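Local coordinates for protein Rio2 kinase (Chaetomium thermophilum, PDB 4GYI) that probably phosphorylates serine and threonine residues of proteins, binds ADP and magnesium, and is an atypical RIO-family kinase that acts on the maturing pre-40S ribosomal subunit, at residues A[19-22]-A[23-27]; A[152-155]-A[156-160]; A[161-164]-A[165-169]. One frame throughout, in Å; residues are numbered along the deposited sequence. Where two conformers were deposited one is given.

How the contacts relate
The three contacts follow one another along the chain, and each is a local one within a helix. Contact 1 ends helix 14-26 in the N-terminal Rio2 region, a helix-turn-helix-type region. Contacts 2 and 3 are consecutive pieces of helix 149-172 in the RIO kinase domain, with centres about 14 Å apart. The centres of contacts 1 and 2 lie about 17 Å apart, those of contacts 1 and 3 about 26 Å. Helix 79-92 touches side chains of both contact 1 and contact 2, so this helix of the N-terminal region bridges the two. Going from contact 1 to contact 3, the series runs from the N-terminal region to the nucleotide site.

Contact 1 (A[19-22]-A[23-27]); sequences VLTA and VEMGS
The last turns of helix 14-26, in the helix-turn-helix-like N-terminal region of Rio2, hold Thr21 and Met25 side by side. Both side chains point the same way. Thr21 CG2 meets the methyl end, Met25 CE, at 3.9 Å. In Met25, chi1 (-79°) sets CG beside the backbone N and turns the chain toward the preceding turn. The extended chain then carries CE to the threonine methyl. Thr21 turns its methyl to this neighbour because CG2 lies anti to the backbone N. Its hydroxyl lies beside that N instead, and OG1 is hydrogen-bonded to Trp17 O one turn earlier.

The backbone supplies the regular i to i+4 bonds. Val23 N reaches Val19 O at 2.9 Å, and Glu24 N reaches Leu20 O at 3.1 Å with an N-H...O angle of 162°. Met25 N bonds to Thr21 O at 2.9 Å, and Gly26 N to Ala22 O at 3.0 Å. Val23 CG2 also lies 3.3 Å from Val19 O, close against the preceding turn. Ser27 is the first residue to leave helical geometry.

The helix is covered on several sides. Val19, Ala22 and Val23 pack on helix 35-42, and Val19 also touches helix 51-60. Leu20 and Glu24 meet Leu77 of strand 75-77. Together with Thr21 they touch Leu85 of helix 79-92, while the Glu24 carboxylate forms a salt bridge with Arg185.

Contact 2 (A[152-155]-A[156-160]); sequences WMYL and SRLAA. With EDO (1,2-ethanediol), chain D; EDO (1,2-ethanediol), chain E.
Tyr154 carries its ring with CG anti to the backbone N (chi1 154°), and Leu158 sets CG beside its own N (chi1 -69°). These torsions bring the two side chains together one turn apart on helix 149-172, the long helix of the RIO kinase domain. They meet at a slant. Leu158 CG lies over one ring face, offset toward the rim. The leucine methyl CD1 makes an off-centre CH-pi contact, 4.2 Å from the ring centroid and 3.7 Å from Tyr154 CZ. Tyr154 OH is hydrogen-bonded to Asp331. Both side chains also touch Met328 of helix 326-341. With an alanine in place of Tyr154, Leu158 CD1 is likely to lose its aromatic cover and Asp331 its hydroxyl partner.

Ser156 OG is hydrogen-bonded to Leu129 N outside the helix. It also bonds, at 2.6 Å, to O1 of a 1,2-ethanediol that probably comes from the crystallisation liquor. Beneath the side chains, Leu158 N bonds to Tyr154 O at 3.1 Å and Ala159 N to Leu155 O at 2.9 Å.

Contact 3 (A[161-164]-A[165-169]); sequences IKEF and AFMKA
Lys162 and Phe166 cross at a slant on helix 149-172 of the RIO kinase domain, the helix that corresponds to helix C of protein kinases. The lysine chain is extended from CG onward and passes beside the ring. Lys162 CE lies at the ring edge, near its plane, 3.5 Å from Phe166 CE2. CG of the same lysine is 3.9 Å from that ring atom, so the aliphatic chain makes the contact. The charged end goes on to Met262 O, with which NZ forms a hydrogen bond.

Glu163 and Met167 instead run side by side and point the same way. In both, CG is anti to the backbone N. The methionine then bends at chi3 (-54°), and its CE comes to 4.1 Å from Glu163 CG. The glutamate carboxylate reaches beyond this pair. Its OE2 forms a salt bridge with Lys125, an ADP-binding residue, and accepts a hydrogen bond from Phe259 N. The Glu163-Lys125 pair matches the lysine-glutamate bridge of the kinase fold and would place the lysine by the nucleotide. Met167 touches Met190, another ADP-binding residue.

Backbone bonds underlie these pairs and a third: Phe166 N to Lys162 O, Met167 N to Glu163 O at 2.8 Å, and Lys168 N to Phe164 O. The third pair, Phe164 and Lys168, crosses obliquely, and both residues touch Pro180 of strand 180-184. The lysine chain is bent at chi3. Its CG and CD come up to one ring atom, Phe164 CE2, which lies 3.8 Å from Lys168 CD.

Contact 1 (A[19-22]-A[23-27])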
ATOM      1  N   VAL A  19       1.560  17.281  20.382  1.00 43.67           N
ATOM      2  CA  VAL A  19       0.239  16.913  20.882  1.00 40.51           C
ATOM      3  C   VAL A  19      -0.444  15.900  19.950  1.00 42.19           C
ATOM      4  O   VAL A  19      -1.033  14.917  20.413  1.00 38.70           O
ATOM      5  CB  VAL A  19      -0.645  18.169  21.077  1.00 44.88           C
ATOM      6  CG1 VAL A  19      -2.069  17.786  21.438  1.00 47.96           C
ATOM      7  CG2 VAL A  19      -0.059  19.048  22.161  1.00 51.03           C
ATOM      8  N   LEU A  20      -0.358  16.139  18.642  1.00 41.57           N
ATOM      9  CA  LEU A  20      -0.846  15.181  17.667  1.00 42.14           C
ATOM     10  C   LEU A  20      -0.184  13.823  17.899  1.00 40.59           C
ATOM     11  O   LEU A  20      -0.859  12.798  17.962  1.00 38.56           O
ATOM     12  CB  LEU A  20      -0.597  15.671  16.233  1.00 36.55           C
ATOM     13  CG  LEU A  20      -1.295  14.859  15.142  1.00 35.57           C
ATOM     14  CD1 LEU A  20      -2.797  14.813  15.427  1.00 31.99           C
ATOM     15  CD2 LEU A  20      -1.012  15.416  13.706  1.00 33.53           C
ATOM     16  N   THR A  21       1.135  13.822  18.043  1.00 37.15           N
ATOM     17  CA  THR A  21       1.878  12.588  18.289  1.00 41.18           C
ATOM     18  C   THR A  21       1.453  11.927  19.601  1.00 40.37           C
ATOM     19  O   THR A  21       1.357  10.701  19.693  1.00 38.94           O
ATOM     20  CB  THR A  21       3.390  12.867  18.341  1.00 46.48           C
ATOM     21  OG1 THR A  21       3.815  13.439  17.094  1.00 47.04           O
ATOM     22  CG2 THR A  21       4.171  11.582  18.610  1.00 42.53           C
ATOM     23  N   ALA A  22       1.188  12.756  20.606  1.00 42.33           N
ATOM     24  CA  ALA A  22       0.729  12.280  21.908  1.00 49.79           C
ATOM     25  C   ALA A  22      -0.627  11.593  21.831  1.00 47.03           C
ATOM     26  O   ALA A  22      -0.884  10.629  22.553  1.00 46.55           O
ATOM     27  CB  ALA A  22       0.680  13.440  22.920  1.00 50.08           C
ATOM     28  N   VAL A  23      -1.510  12.101  20.980  1.00 40.89           N
ATOM     29  CA  VAL A  23      -2.808  11.455  20.799  1.00 45.97           C
ATOM     30  C   VAL A  23      -2.602  10.096  20.131  1.00 47.47           C
ATOM     31  O   VAL A  23      -3.220   9.093  20.506  1.00 42.40           O
ATOM     32  CB  VAL A  23      -3.760  12.312  19.957  1.00 41.23           C
ATOM     33  CG1 VAL A  23      -5.026  11.534  19.641  1.00 43.40           C
ATOM     34  CG2 VAL A  23      -4.079  13.609  20.689  1.00 45.60           C
ATOM     35  N   GLU A  24      -1.697  10.063  19.160  1.00 43.28           N
ATOM     36  CA  GLU A  24      -1.367   8.809  18.519  1.00 50.90           C
ATOM     37  C   GLU A  24      -0.863   7.777  19.536  1.00 44.17           C
ATOM     38  O   GLU A  24      -1.319   6.641  19.544  1.00 43.63           O
ATOM     39  CB  GLU A  24      -0.332   9.008  17.409  1.00 36.25           C
ATOM     40  CG  GLU A  24      -0.010   7.705  16.683  1.00 45.10           C
ATOM     41  CD  GLU A  24       1.193   7.813  15.768  1.00 48.99           C
ATOM     42  OE1 GLU A  24       2.089   8.632  16.047  1.00 45.58           O
ATOM     43  OE2 GLU A  24       1.239   7.071  14.770  1.00 51.43           O
ATOM     44  N   MET A  25       0.074   8.172  20.389  1.00 45.70           N
ATOM     45  CA  MET A  25       0.668   7.217  21.327  1.00 51.58           C
ATOM     46  C   MET A  25      -0.324   6.739  22.366  1.00 42.25           C
ATOM     47  O   MET A  25      -0.303   5.582  22.762  1.00 57.29           O
ATOM     48  CB  MET A  25       1.878   7.815  22.022  1.00 59.00           C
ATOM     49  CG  MET A  25       3.132   7.799  21.190  1.00 61.80           C
ATOM     50  SD  MET A  25       4.353   8.918  21.898  1.00118.06           S
ATOM     51  CE  MET A  25       5.718   8.690  20.758  1.00 91.67           C
ATOM     52  N   GLY A  26      -1.191   7.643  22.804  1.00 44.35           N
ATOM     53  CA  GLY A  26      -2.193   7.328  23.804  1.00 40.24           C
ATOM     54  C   GLY A  26      -3.343   6.492  23.283  1.00 51.54           C
ATOM     55  O   GLY A  26      -4.103   5.931  24.065  1.00 55.24           O
ATOM     56  N   SER A  27      -3.484   6.406  21.965  1.00 52.58           N
ATOM     57  CA  SER A  27      -4.549   5.594  21.391  1.00 53.67           C
ATOM     58  C   SER A  27      -4.061   4.183  21.111  1.00 57.23           C
ATOM     59  O   SER A  27      -4.775   3.385  20.522  1.00 55.72           O
ATOM     60  CB  SER A  27      -5.144   6.230  20.131  1.00 43.10           C
ATOM     61  OG  SER A  27      -4.143   6.545  19.191  1.00 49.21           O
TER

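Contact 2 (A[152-155]-A[156-160])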
ATOM      1  N   TRP A 152      -9.313   0.144  11.564  1.00 26.99           N
ATOM      2  CA  TRP A 152      -8.957   0.368  10.151  1.00 32.21           C
ATOM      3  C   TRP A 152      -7.547   0.927   9.986  1.00 30.01           C
ATOM      4  O   TRP A 152      -6.822   0.534   9.083  1.00 29.20           O
ATOM      5  CB  TRP A 152      -9.961   1.276   9.439  1.00 29.87           C
ATOM      6  CG  TRP A 152     -11.295   0.623   9.198  1.00 24.51           C
ATOM      7  CD1 TRP A 152     -12.501   1.051   9.654  1.00 28.20           C
ATOM      8  CD2 TRP A 152     -11.546  -0.580   8.458  1.00 18.49           C
ATOM      9  NE1 TRP A 152     -13.492   0.199   9.233  1.00 31.25           N
ATOM     10  CE2 TRP A 152     -12.934  -0.808   8.491  1.00 24.16           C
ATOM     11  CE3 TRP A 152     -10.735  -1.486   7.770  1.00 20.05           C
ATOM     12  CZ2 TRP A 152     -13.537  -1.918   7.870  1.00 24.75           C
ATOM     13  CZ3 TRP A 152     -11.338  -2.587   7.143  1.00 28.57           C
ATOM     14  CH2 TRP A 152     -12.720  -2.794   7.209  1.00 24.34           C
ATOM     15  N   MET A 153      -7.174   1.834  10.882  1.00 26.89           N
ATOM     16  CA  MET A 153      -5.844   2.428  10.893  1.00 32.93           C
ATOM     17  C   MET A 153      -4.813   1.359  11.142  1.00 30.21           C
ATOM     18  O   MET A 153      -3.808   1.307  10.454  1.00 29.72           O
ATOM     19  CB  MET A 153      -5.728   3.493  11.987  1.00 28.18           C
ATOM     20  CG  MET A 153      -6.403   4.801  11.633  1.00 39.53           C
ATOM     21  SD  MET A 153      -6.277   5.940  13.038  1.00 46.83           S
ATOM     22  CE  MET A 153      -7.154   7.328  12.385  1.00 36.27           C
ATOM     23  N   TYR A 154      -5.076   0.495  12.124  1.00 27.52           N
ATOM     24  CA  TYR A 154      -4.178  -0.613  12.437  1.00 23.22           C
ATOM     25  C   TYR A 154      -3.994  -1.535  11.242  1.00 31.45           C
ATOM     26  O   TYR A 154      -2.881  -1.963  10.956  1.00 30.32           O
ATOM     27  CB  TYR A 154      -4.725  -1.380  13.640  1.00 30.88           C
ATOM     28  CG  TYR A 154      -4.339  -2.845  13.785  1.00 32.00           C
ATOM     29  CD1 TYR A 154      -3.130  -3.220  14.359  1.00 34.28           C
ATOM     30  CD2 TYR A 154      -5.229  -3.851  13.424  1.00 38.92           C
ATOM     31  CE1 TYR A 154      -2.799  -4.572  14.542  1.00 40.78           C
ATOM     32  CE2 TYR A 154      -4.917  -5.199  13.596  1.00 41.44           C
ATOM     33  CZ  TYR A 154      -3.698  -5.553  14.156  1.00 48.19           C
ATOM     34  OH  TYR A 154      -3.390  -6.888  14.318  1.00 45.57           O
ATOM     35  N   LEU A 155      -5.091  -1.834  10.545  1.00 29.74           N
ATOM     36  CA  LEU A 155      -5.049  -2.740   9.402  1.00 20.55           C
ATOM     37  C   LEU A 155      -4.281  -2.134   8.227  1.00 31.03           C
ATOM     38  O   LEU A 155      -3.586  -2.841   7.496  1.00 30.56           O
ATOM     39  CB  LEU A 155      -6.467  -3.080   8.970  1.00 18.82           C
ATOM     40  CG  LEU A 155      -7.190  -3.995   9.969  1.00 36.05           C
ATOM     41  CD1 LEU A 155      -8.699  -3.987   9.732  1.00 24.96           C
ATOM     42  CD2 LEU A 155      -6.622  -5.446   9.913  1.00 25.10           C
ATOM     43  N   SER A 156      -4.418  -0.823   8.037  1.00 25.22           N
ATOM     44  CA  SER A 156      -3.726  -0.158   6.943  1.00 28.50           C
ATOM     45  C   SER A 156      -2.241  -0.058   7.247  1.00 28.27           C
ATOM     46  O   SER A 156      -1.420  -0.060   6.320  1.00 30.90           O
ATOM     47  CB  SER A 156      -4.319   1.212   6.651  1.00 26.23           C
ATOM     48  OG  SER A 156      -5.542   1.083   5.963  1.00 24.19           O
ATOM     49  N   ARG A 157      -1.897   0.022   8.533  1.00 25.20           N
ATOM     50  CA  ARG A 157      -0.498  -0.023   8.972  0.50 25.09           C
ATOM     51  C   ARG A 157       0.095  -1.354   8.563  1.00 24.82           C
ATOM     52  O   ARG A 157       1.189  -1.420   8.009  1.00 25.31           O
ATOM     53  CB  ARG A 157      -0.382   0.084  10.500  0.50 28.24           C
ATOM     54  CG  ARG A 157      -0.003   1.448  11.039  0.50 39.56           C
ATOM     55  CD  ARG A 157       0.411   1.356  12.506  0.50 43.37           C
ATOM     56  NE  ARG A 157       1.752   0.797  12.674  0.50 42.51           N
ATOM     57  CZ  ARG A 157       2.020  -0.355  13.279  0.50 41.58           C
ATOM     58  NH1 ARG A 157       1.041  -1.094  13.784  0.50 38.50           N
ATOM     59  NH2 ARG A 157       3.277  -0.771  13.385  0.50 47.39           N
ATOM     60  N   LEU A 158      -0.642  -2.424   8.864  1.00 28.70           N
ATOM     61  CA  LEU A 158      -0.172  -3.774   8.557  1.00 35.48           C
ATOM     62  C   LEU A 158      -0.019  -3.959   7.061  1.00 30.04           C
ATOM     63  O   LEU A 158       0.903  -4.641   6.603  1.00 32.36           O
ATOM     64  CB  LEU A 158      -1.123  -4.844   9.082  1.00 33.54           C
ATOM     65  CG  LEU A 158      -1.229  -5.027  10.595  1.00 40.33           C
ATOM     66  CD1 LEU A 158      -2.079  -6.257  10.884  1.00 43.89           C
ATOM     67  CD2 LEU A 158       0.128  -5.170  11.219  1.00 32.10           C
ATOM     68  N   ALA A 159      -0.948  -3.385   6.306  1.00 21.52           N
ATOM     69  CA  ALA A 159      -0.900  -3.490   4.856  1.00 23.98           C
ATOM     70  C   ALA A 159       0.382  -2.856   4.330  1.00 24.43           C
ATOM     71  O   ALA A 159       1.055  -3.442   3.500  1.00 21.32           O
ATOM     72  CB  ALA A 159      -2.126  -2.821   4.226  1.00 24.60           C
ATOM     73  N   ALA A 160       0.719  -1.665   4.826  1.00 20.82           N
ATOM     74  CA  ALA A 160       1.912  -0.932   4.374  1.00 27.77           C
ATOM     75  C   ALA A 160       3.197  -1.653   4.778  1.00 32.09           C
ATOM     76  O   ALA A 160       4.115  -1.758   3.987  1.00 27.84           O
ATOM     77  CB  ALA A 160       1.918   0.515   4.930  1.00 20.46           C
TER
HETATM   78  C1  EDO D 403      -7.647   3.799   7.237  1.00 40.01           C
HETATM   79  O1  EDO D 403      -7.493   2.799   6.225  1.00 35.21           O
HETATM   80  C2  EDO D 403      -7.032   5.095   6.737  1.00 36.45           C
HETATM   81  O2  EDO D 403      -5.733   4.803   6.254  1.00 34.37           O
HETATM   82  C1  EDO E 404       4.765   3.218  12.357  1.00 70.02           C
HETATM   83  O1  EDO E 404       3.788   2.201  12.643  1.00 78.41           O
HETATM   84  C2  EDO E 404       5.814   2.690  11.384  1.00 60.76           C
HETATM   85  O2  EDO E 404       5.264   1.637  10.578  1.00 66.11           O

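Contact 3 (A[161-164]-A[165-169])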
ATOM      1  N   ILE A 161       3.246  -2.148   6.011  1.00 28.52           N
ATOM      2  CA  ILE A 161       4.398  -2.884   6.494  1.00 25.47           C
ATOM      3  C   ILE A 161       4.643  -4.134   5.663  1.00 33.00           C
ATOM      4  O   ILE A 161       5.779  -4.410   5.250  1.00 32.08           O
ATOM      5  CB  ILE A 161       4.230  -3.270   7.972  1.00 39.22           C
ATOM      6  CG1 ILE A 161       4.376  -2.028   8.849  1.00 38.89           C
ATOM      7  CG2 ILE A 161       5.277  -4.309   8.389  1.00 42.84           C
ATOM      8  CD1 ILE A 161       4.086  -2.285  10.303  1.00 36.43           C
ATOM      9  N   LYS A 162       3.570  -4.879   5.401  1.00 29.71           N
ATOM     10  CA  LYS A 162       3.649  -6.076   4.576  1.00 33.70           C
ATOM     11  C   LYS A 162       4.143  -5.782   3.166  1.00 32.45           C
ATOM     12  O   LYS A 162       5.080  -6.427   2.678  1.00 32.94           O
ATOM     13  CB  LYS A 162       2.287  -6.783   4.502  1.00 30.48           C
ATOM     14  CG  LYS A 162       2.308  -8.025   3.600  1.00 41.12           C
ATOM     15  CD  LYS A 162       1.165  -9.001   3.925  1.00 47.74           C
ATOM     16  CE  LYS A 162       0.924  -9.973   2.775  1.00 49.52           C
ATOM     17  NZ  LYS A 162      -0.299 -10.802   2.947  1.00 44.88           N
ATOM     18  N   GLU A 163       3.505  -4.819   2.511  1.00 28.20           N
ATOM     19  CA  GLU A 163       3.850  -4.494   1.125  1.00 29.62           C
ATOM     20  C   GLU A 163       5.303  -4.040   1.011  1.00 33.36           C
ATOM     21  O   GLU A 163       6.005  -4.371   0.051  1.00 36.24           O
ATOM     22  CB  GLU A 163       2.884  -3.443   0.533  1.00 24.14           C
ATOM     23  CG  GLU A 163       3.322  -2.869  -0.844  1.00 30.79           C
ATOM     24  CD  GLU A 163       2.225  -2.063  -1.569  1.00 36.68           C
ATOM     25  OE1 GLU A 163       1.531  -1.256  -0.922  1.00 37.22           O
ATOM     26  OE2 GLU A 163       2.052  -2.229  -2.799  1.00 38.54           O
ATOM     27  N   PHE A 164       5.754  -3.285   2.003  1.00 29.57           N
ATOM     28  CA  PHE A 164       7.089  -2.743   1.957  1.00 27.26           C
ATOM     29  C   PHE A 164       8.102  -3.881   2.104  1.00 34.51           C
ATOM     30  O   PHE A 164       9.111  -3.925   1.397  1.00 36.60           O
ATOM     31  CB  PHE A 164       7.260  -1.674   3.038  1.00 28.33           C
ATOM     32  CG  PHE A 164       8.575  -0.933   2.971  1.00 39.32           C
ATOM     33  CD1 PHE A 164       8.745   0.122   2.087  1.00 37.61           C
ATOM     34  CD2 PHE A 164       9.625  -1.266   3.819  1.00 44.24           C
ATOM     35  CE1 PHE A 164       9.951   0.828   2.036  1.00 35.80           C
ATOM     36  CE2 PHE A 164      10.830  -0.570   3.770  1.00 39.47           C
ATOM     37  CZ  PHE A 164      10.991   0.473   2.869  1.00 31.32           C
ATOM     38  N   ALA A 165       7.806  -4.822   2.994  1.00 32.97           N
ATOM     39  CA  ALA A 165       8.696  -5.952   3.221  1.00 34.92           C
ATOM     40  C   ALA A 165       8.806  -6.801   1.954  1.00 34.86           C
ATOM     41  O   ALA A 165       9.883  -7.276   1.600  1.00 33.38           O
ATOM     42  CB  ALA A 165       8.187  -6.788   4.376  1.00 30.80           C
ATOM     43  N   PHE A 166       7.682  -6.993   1.271  1.00 31.34           N
ATOM     44  CA  PHE A 166       7.696  -7.762   0.037  1.00 27.96           C
ATOM     45  C   PHE A 166       8.367  -7.017  -1.082  1.00 32.53           C
ATOM     46  O   PHE A 166       9.047  -7.625  -1.900  1.00 31.27           O
ATOM     47  CB  PHE A 166       6.298  -8.206  -0.375  1.00 33.54           C
ATOM     48  CG  PHE A 166       5.826  -9.408   0.370  1.00 40.10           C
ATOM     49  CD1 PHE A 166       6.719 -10.410   0.716  1.00 47.10           C
ATOM     50  CD2 PHE A 166       4.510  -9.540   0.736  1.00 34.27           C
ATOM     51  CE1 PHE A 166       6.299 -11.525   1.417  1.00 50.08           C
ATOM     52  CE2 PHE A 166       4.089 -10.658   1.425  1.00 45.88           C
ATOM     53  CZ  PHE A 166       4.987 -11.642   1.775  1.00 39.34           C
ATOM     54  N   MET A 167       8.205  -5.700  -1.118  1.00 29.91           N
ATOM     55  CA  MET A 167       8.846  -4.937  -2.175  1.00 32.43           C
ATOM     56  C   MET A 167      10.358  -4.964  -1.979  1.00 35.87           C
ATOM     57  O   MET A 167      11.097  -5.084  -2.947  1.00 34.00           O
ATOM     58  CB  MET A 167       8.285  -3.515  -2.248  1.00 35.41           C
ATOM     59  CG  MET A 167       8.800  -2.669  -3.411  1.00 46.58           C
ATOM     60  SD  MET A 167       8.129  -0.980  -3.312  1.00 38.73           S
ATOM     61  CE  MET A 167       6.367  -1.353  -3.210  1.00 28.63           C
ATOM     62  N   LYS A 168      10.818  -4.881  -0.733  1.00 31.50           N
ATOM     63  CA  LYS A 168      12.243  -5.039  -0.462  1.00 33.47           C
ATOM     64  C   LYS A 168      12.775  -6.401  -0.903  1.00 40.37           C
ATOM     65  O   LYS A 168      13.804  -6.485  -1.589  1.00 41.86           O
ATOM     66  CB  LYS A 168      12.566  -4.854   1.025  1.00 44.77           C
ATOM     67  CG  LYS A 168      12.674  -3.419   1.496  1.00 51.76           C
ATOM     68  CD  LYS A 168      13.235  -3.363   2.905  1.00 60.79           C
ATOM     69  CE  LYS A 168      14.633  -3.986   2.967  1.00 71.16           C
ATOM     70  NZ  LYS A 168      15.128  -4.277   4.357  1.00 62.32           N
ATOM     71  N   ALA A 169      12.105  -7.469  -0.487  1.00 34.21           N
ATOM     72  CA  ALA A 169      12.576  -8.815  -0.819  1.00 37.13           C
ATOM     73  C   ALA A 169      12.633  -8.981  -2.330  1.00 39.04           C
ATOM     74  O   ALA A 169      13.599  -9.504  -2.872  1.00 44.23           O
ATOM     75  CB  ALA A 169      11.664  -9.900  -0.192  1.00 34.69           C
TER